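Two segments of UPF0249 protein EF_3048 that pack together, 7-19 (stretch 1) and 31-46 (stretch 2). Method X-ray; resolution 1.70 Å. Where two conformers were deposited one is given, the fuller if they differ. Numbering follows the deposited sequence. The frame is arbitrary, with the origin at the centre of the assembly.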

# COMPACT_ATOMS: atom_id res chain seq x y z
N LEU A 7 9.03 -27.84 10.34
CA LEU A 7 7.76 -27.82 11.04
C LEU A 7 6.83 -26.74 10.45
O LEU A 7 7.14 -25.56 10.51
CB LEU A 7 7.93 -27.54 12.53
CG LEU A 7 6.63 -27.44 13.33
CD1 LEU A 7 5.82 -28.73 13.24
CD2 LEU A 7 6.88 -27.13 14.80
N ILE A 8 5.74 -27.21 9.88
CA ILE A 8 4.66 -26.41 9.36
C ILE A 8 3.61 -26.35 10.47
O ILE A 8 3.13 -27.37 10.96
CB ILE A 8 4.09 -27.04 8.09
CG1 ILE A 8 5.10 -27.20 6.96
CG2 ILE A 8 2.86 -26.26 7.63
CD1 ILE A 8 4.59 -28.05 5.82
N ILE A 9 3.28 -25.16 10.92
CA ILE A 9 2.25 -24.83 11.89
C ILE A 9 1.17 -24.10 11.11
O ILE A 9 1.33 -22.98 10.66
CB ILE A 9 2.78 -24.01 13.08
CG1 ILE A 9 3.97 -24.70 13.72
CG2 ILE A 9 1.71 -23.72 14.10
CD1 ILE A 9 4.59 -24.03 14.91
N ASN A 10 0.08 -24.84 10.90
CA ASN A 10 -0.94 -24.39 9.97
C ASN A 10 -2.23 -24.14 10.74
O ASN A 10 -2.75 -25.02 11.41
CB ASN A 10 -1.21 -25.40 8.84
CG ASN A 10 -2.22 -24.87 7.84
OD1 ASN A 10 -1.88 -24.34 6.77
ND2 ASN A 10 -3.48 -25.04 8.19
N ALA A 11 -2.72 -22.92 10.58
CA ALA A 11 -4.00 -22.54 11.18
C ALA A 11 -5.13 -22.89 10.24
O ALA A 11 -5.20 -22.38 9.12
CB ALA A 11 -4.02 -21.04 11.48
N ASP A 12 -6.04 -23.76 10.66
CA ASP A 12 -7.20 -24.06 9.84
C ASP A 12 -8.27 -22.97 9.95
O ASP A 12 -8.35 -22.26 10.96
CB ASP A 12 -7.76 -25.43 10.26
CG ASP A 12 -6.80 -26.57 10.00
OD1 ASP A 12 -5.66 -26.33 9.56
OD2 ASP A 12 -7.20 -27.74 10.24
N ASP A 13 -9.05 -22.81 8.90
CA ASP A 13 -10.27 -22.02 8.86
C ASP A 13 -10.06 -20.54 8.54
O ASP A 13 -10.89 -19.70 8.91
CB ASP A 13 -11.04 -22.13 10.19
CG ASP A 13 -11.59 -23.52 10.46
OD1 ASP A 13 -11.71 -24.28 9.48
OD2 ASP A 13 -11.91 -23.86 11.63
N PHE A 14 -9.00 -20.20 7.83
CA PHE A 14 -8.87 -18.81 7.33
C PHE A 14 -10.10 -18.41 6.55
O PHE A 14 -10.65 -19.19 5.76
CB PHE A 14 -7.61 -18.66 6.49
CG PHE A 14 -7.09 -17.23 6.40
CD1 PHE A 14 -6.63 -16.60 7.55
CD2 PHE A 14 -7.08 -16.58 5.18
CE1 PHE A 14 -6.16 -15.29 7.45
CE2 PHE A 14 -6.60 -15.28 5.08
CZ PHE A 14 -6.14 -14.66 6.22
N GLY A 15 -10.62 -17.19 6.73
CA GLY A 15 -11.81 -16.75 6.04
C GLY A 15 -13.11 -17.28 6.60
O GLY A 15 -14.17 -16.97 6.07
N TYR A 16 -13.05 -18.08 7.66
CA TYR A 16 -14.24 -18.65 8.26
C TYR A 16 -15.17 -17.52 8.70
O TYR A 16 -16.34 -17.42 8.32
CB TYR A 16 -13.84 -19.55 9.41
CG TYR A 16 -14.89 -20.50 9.95
CD1 TYR A 16 -16.06 -20.78 9.26
CD2 TYR A 16 -14.68 -21.10 11.18
CE1 TYR A 16 -16.98 -21.66 9.81
CE2 TYR A 16 -15.60 -21.98 11.72
CZ TYR A 16 -16.76 -22.25 11.03
OH TYR A 16 -17.68 -23.13 11.57
N THR A 17 -14.63 -16.64 9.55
CA THR A 17 -15.33 -15.42 9.95
C THR A 17 -14.31 -14.29 10.10
O THR A 17 -13.12 -14.55 10.26
CB THR A 17 -16.20 -15.58 11.20
OG1 THR A 17 -15.54 -15.05 12.35
CG2 THR A 17 -16.45 -17.02 11.68
N PRO A 18 -14.74 -13.04 10.04
CA PRO A 18 -13.79 -11.92 10.21
C PRO A 18 -12.87 -12.02 11.42
O PRO A 18 -11.69 -11.72 11.32
CB PRO A 18 -14.74 -10.71 10.34
CG PRO A 18 -15.87 -11.11 9.43
CD PRO A 18 -16.10 -12.56 9.81
N ALA A 19 -13.33 -12.42 12.60
CA ALA A 19 -12.49 -12.53 13.77
C ALA A 19 -11.57 -13.75 13.76
O ALA A 19 -10.49 -13.71 14.33
CB ALA A 19 -13.33 -12.62 15.05
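Stretch 2 31-46: GVVTSTTALPTSPYFL

Stretch 2 runs beside stretch 1 in the same direction, as a parallel strand pair that later opens into two loops that pack together. Strand 35-38 lies along strand 7-11, their axes 4.3 Å apart at closest and crossing at -35°. The register pairs Asn10 with Ser35 and Ala11 with Thr36, both at CA-CA 4.5 Å, and after the corner at Asp12 it resumes with Phe14 against Ala38, at CA-CA 4.2 Å.

The backbone ladder begins at Ile9 O, which receives both Thr34 N (2.9 Å) and Ser35 N (3.2 Å). Ala11 N then gives to Ser35 O at 2.9 Å, and Thr37 N returns to Ala11 O at 3.1 Å. Past the corner, Phe14 N reaches Thr37 O at 3.0 Å and Leu39 N reaches Phe14 O at 3.0 Å, so the pairing survives the change of direction in stretch 1.

The two faces of this ladder are built differently. On the face of Asn10 and Ser35 the fit is polar: Ser35 OG donates to Asn10 OD1 at 2.7 Å, while Asn10 ND2 makes a weak hydrogen bond to Thr37 OG1 at 3.4 Å. The other face carries Ala11, Thr36, Phe14 and Ala38, where small side chains leave room beside the Phe14 ring. Ala11 leaves a shallow seat in which its CB meets Val33 CG1 at 3.9 Å, and Thr36 uses both branches: OG1 donates to Ala11 O at 2.6 Å, and CG2 lies over one face of the Phe14 ring, 4.1 Å from its centroid. Ala38 CB sits at the edge of that ring and is 3.9 Å from Phe14 CB. Before the strand pairing, Ile9 extends its CD1 to within 3.7 Å of Val32 CG2.

Beyond the strands, turns supply the relief. The type II turn from Asp13 to Tyr16 brings Gly15 close to Phe45, with the CA atoms 4.5 Å apart. Its positive phi favours glycine, and an ideal CB here would lie a tight 3.4 Å from Phe45 CA, so the absent side chain is part of the fit. Stretch 2 answers with two type I turns, Leu39 to Ser42 and Ser42 to Phe45. Ser42, where the turns join, donates from OG to Gly15 O at 2.7 Å, while Leu39 at the start of the first brings CD1 to 3.8 Å from Tyr16 CD1.

Tyr44 is the last large bump, its CA-CB bond aimed toward stretch 1. Pro18 covers one face of its ring, with CD 3.6 Å from the centroid and almost on the ring normal, while Gly15 O lies at the ring edge. The rule is complementary relief: Ala38 lies at the edge of the Phe14 ring, and Gly15, with no side chain, lets its loop come close to Phe45.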

# COMPACT_ATOMS: atom_id res chain seq x y z
N GLY A 31 3.46 -14.66 16.42
CA GLY A 31 3.57 -16.00 16.97
C GLY A 31 4.20 -16.97 15.98
O GLY A 31 4.89 -16.55 15.06
N VAL A 32 3.95 -18.27 16.14
CA VAL A 32 4.70 -19.22 15.31
C VAL A 32 3.90 -19.86 14.19
O VAL A 32 4.40 -20.76 13.50
CB VAL A 32 5.32 -20.31 16.23
CG1 VAL A 32 6.38 -19.69 17.13
CG2 VAL A 32 4.26 -21.02 17.03
N VAL A 33 2.67 -19.43 13.92
CA VAL A 33 1.89 -19.92 12.79
C VAL A 33 2.57 -19.51 11.48
O VAL A 33 2.85 -18.33 11.24
CB VAL A 33 0.43 -19.41 12.80
CG1 VAL A 33 -0.28 -19.78 11.51
CG2 VAL A 33 -0.30 -19.96 14.02
N THR A 34 2.87 -20.48 10.62
CA THR A 34 3.58 -20.17 9.39
C THR A 34 2.74 -20.30 8.14
O THR A 34 3.14 -19.88 7.03
CB THR A 34 4.81 -21.11 9.22
OG1 THR A 34 4.26 -22.38 8.86
CG2 THR A 34 5.59 -21.30 10.49
N SER A 35 1.56 -20.87 8.28
CA SER A 35 0.65 -21.19 7.21
C SER A 35 -0.79 -21.19 7.67
O SER A 35 -1.04 -21.33 8.88
CB SER A 35 1.05 -22.59 6.70
OG SER A 35 0.19 -23.04 5.68
N THR A 36 -1.71 -21.07 6.74
CA THR A 36 -3.14 -21.24 7.00
C THR A 36 -3.80 -21.87 5.79
O THR A 36 -3.26 -21.82 4.67
CB THR A 36 -3.79 -19.90 7.38
OG1 THR A 36 -5.12 -20.05 7.89
CG2 THR A 36 -3.87 -19.03 6.12
N THR A 37 -4.98 -22.42 6.02
CA THR A 37 -5.79 -22.91 4.88
C THR A 37 -7.18 -22.28 4.97
O THR A 37 -7.72 -22.27 6.08
CB THR A 37 -5.89 -24.43 4.83
OG1 THR A 37 -6.22 -24.97 6.11
CG2 THR A 37 -4.53 -24.98 4.40
N ALA A 38 -7.63 -21.78 3.84
CA ALA A 38 -8.79 -20.92 3.70
C ALA A 38 -10.00 -21.57 3.05
O ALA A 38 -9.85 -22.35 2.11
CB ALA A 38 -8.36 -19.71 2.85
N LEU A 39 -11.19 -21.19 3.53
CA LEU A 39 -12.45 -21.69 3.01
C LEU A 39 -13.04 -20.82 1.91
O LEU A 39 -13.71 -19.81 2.19
CB LEU A 39 -13.44 -21.83 4.15
CG LEU A 39 -13.11 -22.75 5.32
CD1 LEU A 39 -13.75 -22.23 6.60
CD2 LEU A 39 -13.57 -24.18 5.01
N PRO A 40 -12.90 -21.16 0.64
CA PRO A 40 -13.61 -20.44 -0.41
C PRO A 40 -15.14 -20.51 -0.33
O PRO A 40 -15.86 -19.71 -0.94
CB PRO A 40 -13.18 -21.13 -1.72
CG PRO A 40 -12.42 -22.33 -1.31
CD PRO A 40 -12.07 -22.27 0.13
N THR A 41 -15.67 -21.48 0.41
CA THR A 41 -17.10 -21.67 0.57
C THR A 41 -17.67 -20.65 1.55
O THR A 41 -18.88 -20.50 1.70
CB THR A 41 -17.42 -23.09 1.09
OG1 THR A 41 -16.43 -23.50 2.04
CG2 THR A 41 -17.37 -24.04 -0.10
N SER A 42 -16.75 -19.93 2.20
CA SER A 42 -17.17 -18.88 3.14
C SER A 42 -17.38 -17.53 2.49
O SER A 42 -16.61 -17.04 1.67
CB SER A 42 -16.10 -18.75 4.23
OG SER A 42 -16.59 -17.93 5.28
N PRO A 43 -18.45 -16.83 2.83
CA PRO A 43 -18.66 -15.54 2.12
C PRO A 43 -17.57 -14.52 2.42
O PRO A 43 -17.34 -13.59 1.65
CB PRO A 43 -20.01 -15.09 2.64
CG PRO A 43 -20.26 -15.85 3.88
CD PRO A 43 -19.48 -17.13 3.81
N TYR A 44 -16.87 -14.68 3.53
CA TYR A 44 -15.76 -13.84 3.96
C TYR A 44 -14.44 -14.20 3.30
O TYR A 44 -13.41 -13.60 3.63
CB TYR A 44 -15.59 -13.96 5.49
CG TYR A 44 -16.87 -13.69 6.22
CD1 TYR A 44 -17.33 -12.38 6.31
CD2 TYR A 44 -17.63 -14.70 6.80
CE1 TYR A 44 -18.49 -12.09 6.97
CE2 TYR A 44 -18.80 -14.39 7.46
CZ TYR A 44 -19.23 -13.09 7.54
OH TYR A 44 -20.40 -12.77 8.18
N PHE A 45 -14.42 -15.17 2.39
CA PHE A 45 -13.12 -15.60 1.85
C PHE A 45 -12.29 -14.52 1.18
O PHE A 45 -11.11 -14.36 1.47
CB PHE A 45 -13.34 -16.72 0.83
CG PHE A 45 -12.13 -17.07 -0.00
CD1 PHE A 45 -11.05 -17.73 0.57
CD2 PHE A 45 -12.09 -16.73 -1.33
CE1 PHE A 45 -9.93 -18.04 -0.21
CE2 PHE A 45 -11.00 -17.05 -2.13
CZ PHE A 45 -9.94 -17.72 -1.54
N LEU A 46 -12.89 -13.80 0.23
CA LEU A 46 -12.14 -12.82 -0.54
C LEU A 46 -11.69 -11.69 0.35
O LEU A 46 -10.55 -11.19 0.26
CB LEU A 46 -12.98 -12.38 -1.75
CG LEU A 46 -13.05 -13.33 -2.94
CD1 LEU A 46 -13.84 -12.69 -4.09
CD2 LEU A 46 -11.69 -13.72 -3.48